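Local coordinates for protein glycinin A3B4 subunit (Glycine max, PDB 2D5F) that probably serves as a seed storage protein of soybean, an 11S globulin built of cupin barrels that assembles into hexamers, at residues B[59-64]-B[129-134]; B[76-81]-B[123-128]. One frame throughout, in Å; residues are numbered along the deposited sequence.

Contact 1: B[59-64]-B[129-134]. With CO3 (carbonate ion), chain E.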
loop_
_atom_site.group_PDB
_atom_site.type_symbol
_atom_site.label_atom_id
_atom_site.label_comp_id
_atom_site.label_asym_id
_atom_site.label_seq_id
_atom_site.Cartn_x
_atom_site.Cartn_y
_atom_site.Cartn_z
ATOM N N LEU B 59 23.076 14.438 26.120
ATOM C CA LEU B 59 23.215 13.005 26.360
ATOM C C LEU B 59 22.118 12.168 25.701
ATOM O O LEU B 59 20.953 12.568 25.644
ATOM C CB LEU B 59 23.264 12.727 27.863
ATOM C CG LEU B 59 24.370 13.485 28.616
ATOM C CD1 LEU B 59 24.398 13.044 30.074
ATOM C CD2 LEU B 59 25.719 13.225 27.957
ATOM N N PRO B 60 22.485 10.982 25.201
ATOM C CA PRO B 60 21.534 10.080 24.532
ATOM C C PRO B 60 20.251 9.767 25.296
ATOM O O PRO B 60 20.276 9.438 26.484
ATOM C CB PRO B 60 22.377 8.831 24.248
ATOM C CG PRO B 60 23.422 8.864 25.327
ATOM C CD PRO B 60 23.794 10.328 25.387
ATOM N N SER B 61 19.126 9.881 24.593
ATOM C CA SER B 61 17.819 9.605 25.174
ATOM C C SER B 61 16.820 9.230 24.083
ATOM O O SER B 61 17.100 9.387 22.894
ATOM C CB SER B 61 17.297 10.831 25.912
ATOM O OG SER B 61 16.929 11.852 24.999
ATOM N N TYR B 62 15.664 8.722 24.499
ATOM C CA TYR B 62 14.595 8.365 23.573
ATOM C C TYR B 62 13.237 8.589 24.243
ATOM O O TYR B 62 13.134 8.598 25.473
ATOM C CB TYR B 62 14.719 6.909 23.109
ATOM C CG TYR B 62 14.623 5.878 24.212
ATOM C CD1 TYR B 62 15.747 5.510 24.950
ATOM C CD2 TYR B 62 13.405 5.261 24.515
ATOM C CE1 TYR B 62 15.664 4.546 25.962
ATOM C CE2 TYR B 62 13.309 4.305 25.525
ATOM C CZ TYR B 62 14.446 3.951 26.244
ATOM O OH TYR B 62 14.362 3.010 27.244
ATOM N N SER B 63 12.209 8.799 23.426
ATOM C CA SER B 63 10.848 9.018 23.909
ATOM C C SER B 63 9.900 8.149 23.078
ATOM O O SER B 63 10.186 7.837 21.919
ATOM C CB SER B 63 10.463 10.494 23.782
ATOM O OG SER B 63 11.261 11.301 24.635
ATOM N N PRO B 64 8.756 7.755 23.658
ATOM C CA PRO B 64 7.758 6.909 22.989
ATOM C C PRO B 64 6.822 7.580 21.984
ATOM O O PRO B 64 5.684 7.148 21.810
ATOM C CB PRO B 64 7.001 6.296 24.162
ATOM C CG PRO B 64 6.956 7.436 25.129
ATOM C CD PRO B 64 8.373 8.008 25.058
ATOM N N VAL B 129 13.684 5.473 19.375
ATOM C CA VAL B 129 15.048 5.481 18.858
ATOM C C VAL B 129 15.928 6.469 19.630
ATOM O O VAL B 129 15.614 7.663 19.716
ATOM C CB VAL B 129 15.079 5.861 17.360
ATOM C CG1 VAL B 129 16.519 5.973 16.882
ATOM C CG2 VAL B 129 14.322 4.813 16.537
ATOM N N PRO B 130 17.043 5.979 20.202
ATOM C CA PRO B 130 17.962 6.837 20.964
ATOM C C PRO B 130 18.642 7.858 20.054
ATOM O O PRO B 130 18.959 7.558 18.903
ATOM C CB PRO B 130 18.988 5.851 21.524
ATOM C CG PRO B 130 18.284 4.515 21.480
ATOM C CD PRO B 130 17.519 4.586 20.191
ATOM N N TYR B 131 18.866 9.061 20.568
ATOM C CA TYR B 131 19.556 10.081 19.791
ATOM C C TYR B 131 20.327 11.002 20.726
ATOM O O TYR B 131 19.962 11.160 21.896
ATOM C CB TYR B 131 18.576 10.925 18.967
ATOM C CG TYR B 131 17.917 12.037 19.752
ATOM C CD1 TYR B 131 16.879 11.767 20.642
ATOM C CD2 TYR B 131 18.354 13.360 19.627
ATOM C CE1 TYR B 131 16.290 12.785 21.390
ATOM C CE2 TYR B 131 17.769 14.389 20.377
ATOM C CZ TYR B 131 16.740 14.091 21.250
ATOM O OH TYR B 131 16.145 15.092 21.975
ATOM N N TRP B 132 21.397 11.592 20.193
ATOM C CA TRP B 132 22.237 12.538 20.925
ATOM C C TRP B 132 22.619 13.642 19.945
ATOM O O TRP B 132 22.657 13.420 18.734
ATOM C CB TRP B 132 23.507 11.864 21.460
ATOM C CG TRP B 132 24.353 11.206 20.407
ATOM C CD1 TRP B 132 24.291 9.901 20.004
ATOM C CD2 TRP B 132 25.342 11.833 19.584
ATOM N NE1 TRP B 132 25.175 9.678 18.976
ATOM C CE2 TRP B 132 25.831 10.846 18.694
ATOM C CE3 TRP B 132 25.860 13.133 19.504
ATOM C CZ2 TRP B 132 26.820 11.118 17.735
ATOM C CZ3 TRP B 132 26.847 13.405 18.547
ATOM C CH2 TRP B 132 27.310 12.400 17.675
ATOM N N THR B 133 22.879 14.837 20.464
ATOM C CA THR B 133 23.261 15.962 19.613
ATOM C C THR B 133 24.454 16.697 20.212
ATOM O O THR B 133 24.665 16.670 21.425
ATOM C CB THR B 133 22.104 16.956 19.440
ATOM O OG1 THR B 133 21.755 17.503 20.714
ATOM C CG2 THR B 133 20.880 16.258 18.833
ATOM N N TYR B 134 25.222 17.360 19.356
ATOM C CA TYR B 134 26.409 18.077 19.789
ATOM C C TYR B 134 26.583 19.361 18.990
ATOM O O TYR B 134 26.376 19.380 17.777
ATOM C CB TYR B 134 27.638 17.184 19.597
ATOM C CG TYR B 134 28.956 17.877 19.841
ATOM C CD1 TYR B 134 29.357 18.214 21.131
ATOM C CD2 TYR B 134 29.802 18.204 18.780
ATOM C CE1 TYR B 134 30.564 18.859 21.364
ATOM C CE2 TYR B 134 31.017 18.852 19.002
ATOM C CZ TYR B 134 31.388 19.177 20.297
ATOM O OH TYR B 134 32.574 19.829 20.537
HETATM C C CO3 E . 18.244 18.384 20.923
HETATM O O1 CO3 E . 19.349 17.971 21.397
HETATM O O2 CO3 E . 17.171 17.738 21.188
HETATM O O3 CO3 E . 18.220 19.441 20.186
HETATM O O HOH W 1 18.833 13.168 23.839
HETATM O O HOH W 2 13.125 8.655 20.525
#

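Contact 2: B[76-81]-B[123-128]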
loop_
_atom_site.group_PDB
_atom_site.type_symbol
_atom_site.label_atom_id
_atom_site.label_comp_id
_atom_site.label_asym_id
_atom_site.label_seq_id
_atom_site.Cartn_x
_atom_site.Cartn_y
_atom_site.Cartn_z
ATOM N N GLY B 76 25.334 21.840 14.321
ATOM C CA GLY B 76 25.831 20.716 15.079
ATOM C C GLY B 76 25.637 19.400 14.363
ATOM O O GLY B 76 25.446 19.344 13.145
ATOM N N ALA B 77 25.681 18.328 15.135
ATOM C CA ALA B 77 25.530 16.998 14.587
ATOM C C ALA B 77 24.616 16.194 15.484
ATOM O O ALA B 77 24.608 16.373 16.698
ATOM C CB ALA B 77 26.890 16.324 14.492
ATOM N N ILE B 78 23.842 15.308 14.875
ATOM C CA ILE B 78 22.940 14.454 15.619
ATOM C C ILE B 78 23.226 13.020 15.196
ATOM O O ILE B 78 23.490 12.750 14.023
ATOM C CB ILE B 78 21.463 14.793 15.320
ATOM C CG1 ILE B 78 20.544 13.801 16.048
ATOM C CG2 ILE B 78 21.222 14.770 13.808
ATOM C CD1 ILE B 78 19.062 14.165 15.995
ATOM N N GLY B 79 23.191 12.109 16.158
ATOM C CA GLY B 79 23.430 10.717 15.854
ATOM C C GLY B 79 22.343 9.865 16.475
ATOM O O GLY B 79 21.924 10.121 17.601
ATOM N N PHE B 80 21.866 8.870 15.733
ATOM C CA PHE B 80 20.837 7.980 16.244
ATOM C C PHE B 80 21.407 6.587 16.434
ATOM O O PHE B 80 22.464 6.258 15.895
ATOM C CB PHE B 80 19.665 7.863 15.269
ATOM C CG PHE B 80 19.005 9.164 14.937
ATOM C CD1 PHE B 80 19.549 10.006 13.977
ATOM C CD2 PHE B 80 17.806 9.521 15.544
ATOM C CE1 PHE B 80 18.905 11.179 13.621
ATOM C CE2 PHE B 80 17.155 10.693 15.194
ATOM C CZ PHE B 80 17.703 11.524 14.230
ATOM N N ALA B 81 20.696 5.767 17.198
ATOM C CA ALA B 81 21.100 4.387 17.421
ATOM C C ALA B 81 19.968 3.487 16.908
ATOM O O ALA B 81 19.067 3.132 17.658
ATOM C CB ALA B 81 21.350 4.125 18.916
ATOM N N LEU B 123 14.625 18.387 12.072
ATOM C CA LEU B 123 15.127 17.057 12.400
ATOM C C LEU B 123 13.928 16.262 12.894
ATOM O O LEU B 123 13.006 16.826 13.487
ATOM C CB LEU B 123 16.178 17.130 13.520
ATOM C CG LEU B 123 17.279 18.200 13.453
ATOM C CD1 LEU B 123 18.121 18.140 14.725
ATOM C CD2 LEU B 123 18.149 17.981 12.230
ATOM N N VAL B 124 13.935 14.958 12.656
ATOM C CA VAL B 124 12.837 14.108 13.100
ATOM C C VAL B 124 13.387 12.973 13.946
ATOM O O VAL B 124 14.300 12.270 13.515
ATOM C CB VAL B 124 12.079 13.504 11.890
ATOM C CG1 VAL B 124 10.934 12.635 12.370
ATOM C CG2 VAL B 124 11.570 14.618 10.985
ATOM N N ILE B 125 12.848 12.798 15.150
ATOM C CA ILE B 125 13.290 11.716 16.032
ATOM C C ILE B 125 12.227 10.615 16.049
ATOM O O ILE B 125 11.091 10.859 16.448
ATOM C CB ILE B 125 13.466 12.178 17.491
ATOM C CG1 ILE B 125 14.274 13.484 17.563
ATOM C CG2 ILE B 125 14.144 11.070 18.292
ATOM C CD1 ILE B 125 15.655 13.401 16.952
ATOM N N PRO B 126 12.576 9.392 15.610
ATOM C CA PRO B 126 11.599 8.295 15.607
ATOM C C PRO B 126 11.277 7.827 17.028
ATOM O O PRO B 126 12.112 7.932 17.930
ATOM C CB PRO B 126 12.304 7.194 14.816
ATOM C CG PRO B 126 13.272 7.938 13.943
ATOM C CD PRO B 126 13.796 9.007 14.879
ATOM N N PRO B 127 10.063 7.302 17.243
ATOM C CA PRO B 127 9.689 6.827 18.578
ATOM C C PRO B 127 10.616 5.692 19.016
ATOM O O PRO B 127 10.948 4.806 18.221
ATOM C CB PRO B 127 8.251 6.339 18.390
ATOM C CG PRO B 127 7.752 7.149 17.220
ATOM C CD PRO B 127 8.936 7.168 16.299
ATOM N N GLY B 128 11.046 5.747 20.273
ATOM C CA GLY B 128 11.894 4.710 20.832
ATOM C C GLY B 128 13.331 4.658 20.364
ATOM O O GLY B 128 14.116 3.882 20.895
#

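Contact 1: B[59-64]-B[129-134]
Ser61 and Tyr131 face each other as an antiparallel hydrogen-bonded pair. Tyr131 N reaches Ser61 O at 2.9 Å, and Ser61 N returns the bond to Tyr131 O at 3.1 Å. On either side of this pair the strands come close enough for CA-H...O contacts: Pro60 CA lies 3.3 Å from Tyr131 O, and Pro130 CA meets Ser61 O.

From CB, the Tyr131 side chain sets out on the same face of the sheet as Ser61 CB. A chi1 of 82° places CG between the backbone N and the carbonyl carbon; farther along the ring, CD1 comes within 3.3 Å of Ser61 O, which lies obliquely to the ring, while CE1 touches Ser61 OG. Water 1 sits above one face of the ring, offset toward the rim, and ties Ser61 OG to the carbonyl oxygens of Leu59 and Tyr131. At the tip, Tyr131 OH donates to O2 of the carbonate ion at 2.9 Å, with O2 near the ring plane. Thr133 OG1 donates a short hydrogen bond, 2.5 Å, to carbonate O1, and Arg50 and His58 add further hydrogen bonds to the ion.

Strand 131-135 lies between strand 56-62 and strand 75-80 in one cupin sheet. Tyr131 packs on Ile78 and Phe80, while Tyr62 stacks on Trp384 of the second subunit.

Contact 2: B[76-81]-B[123-128]
Val124 O lies beside the Phe80 ring, with only carbon for company across this contact: CZ of Phe80 lies 3.6 Å from it and CE2 slightly farther. The oxygen is buried and has no hydrogen-bond partner anywhere in the model. No hydrogen bond joins 76-81 to 123-128, whose strands run in roughly the same direction, 25° apart, with axes 9.8 Å from each other at closest approach. Side chains therefore bridge the space between them.

Ile125 CD1 is the meeting point. It touches CE2 of Phe80 at 3.6 Å and CD1 of Ile78 at the same distance. Ile78 reaches it fully extended, CG1 anti to the backbone N (chi1 176°) and CD1 anti to CA (chi2 171°), which carries the terminal methyl across to the facing strand. The same methyl also meets Leu123 CD1, more loosely, at 4.3 Å. Beside this cluster Phe80 also meets Pro126, its CE2 3.8 Å from CD of Pro126, and the side chains of Phe80 and Pro126 cross at about a right angle. Replacing Phe80 by an alanine would probably open a gap between the strands, with Ile125 CD1 keeping Ile78 but losing its aromatic neighbour and Pro126 CD losing its contact with the ring.

Ile125 also packs on Tyr131 of strand 131-135, which adds to the same apolar cluster. On the other side of strand 121-125, Val124 packs on Leu362 and Phe365 of helix 362-365. Strands 75-80 and 121-125 belong to different antiparallel sheets, and apolar side chains meeting between two such facing sheets form the interior typical of a cupin beta-barrel.

Both contacts are buried and lie within the same cupin domain, their centres about 6 Å apart, yet they hold it together differently. Contact 1 works within a sheet, through backbone hydrogen bonds and water, with a carbonate ion held by residues of 129-134; contact 2 works between sheets, mainly through apolar side chains, without a hydrogen bond between its segments. They meet in one sheet, since strand 131-135 of contact 1 pairs with strand 75-80 of contact 2, and Tyr134 N lies 2.9 Å from Ala77 O, a probable hydrogen bond. Along the chain contact 2 is nested inside the loop closed by contact 1. Each also reaches the second subunit, contact 2 through a hydrogen bond between Gly128 O and Trp384 NE1 of that subunit.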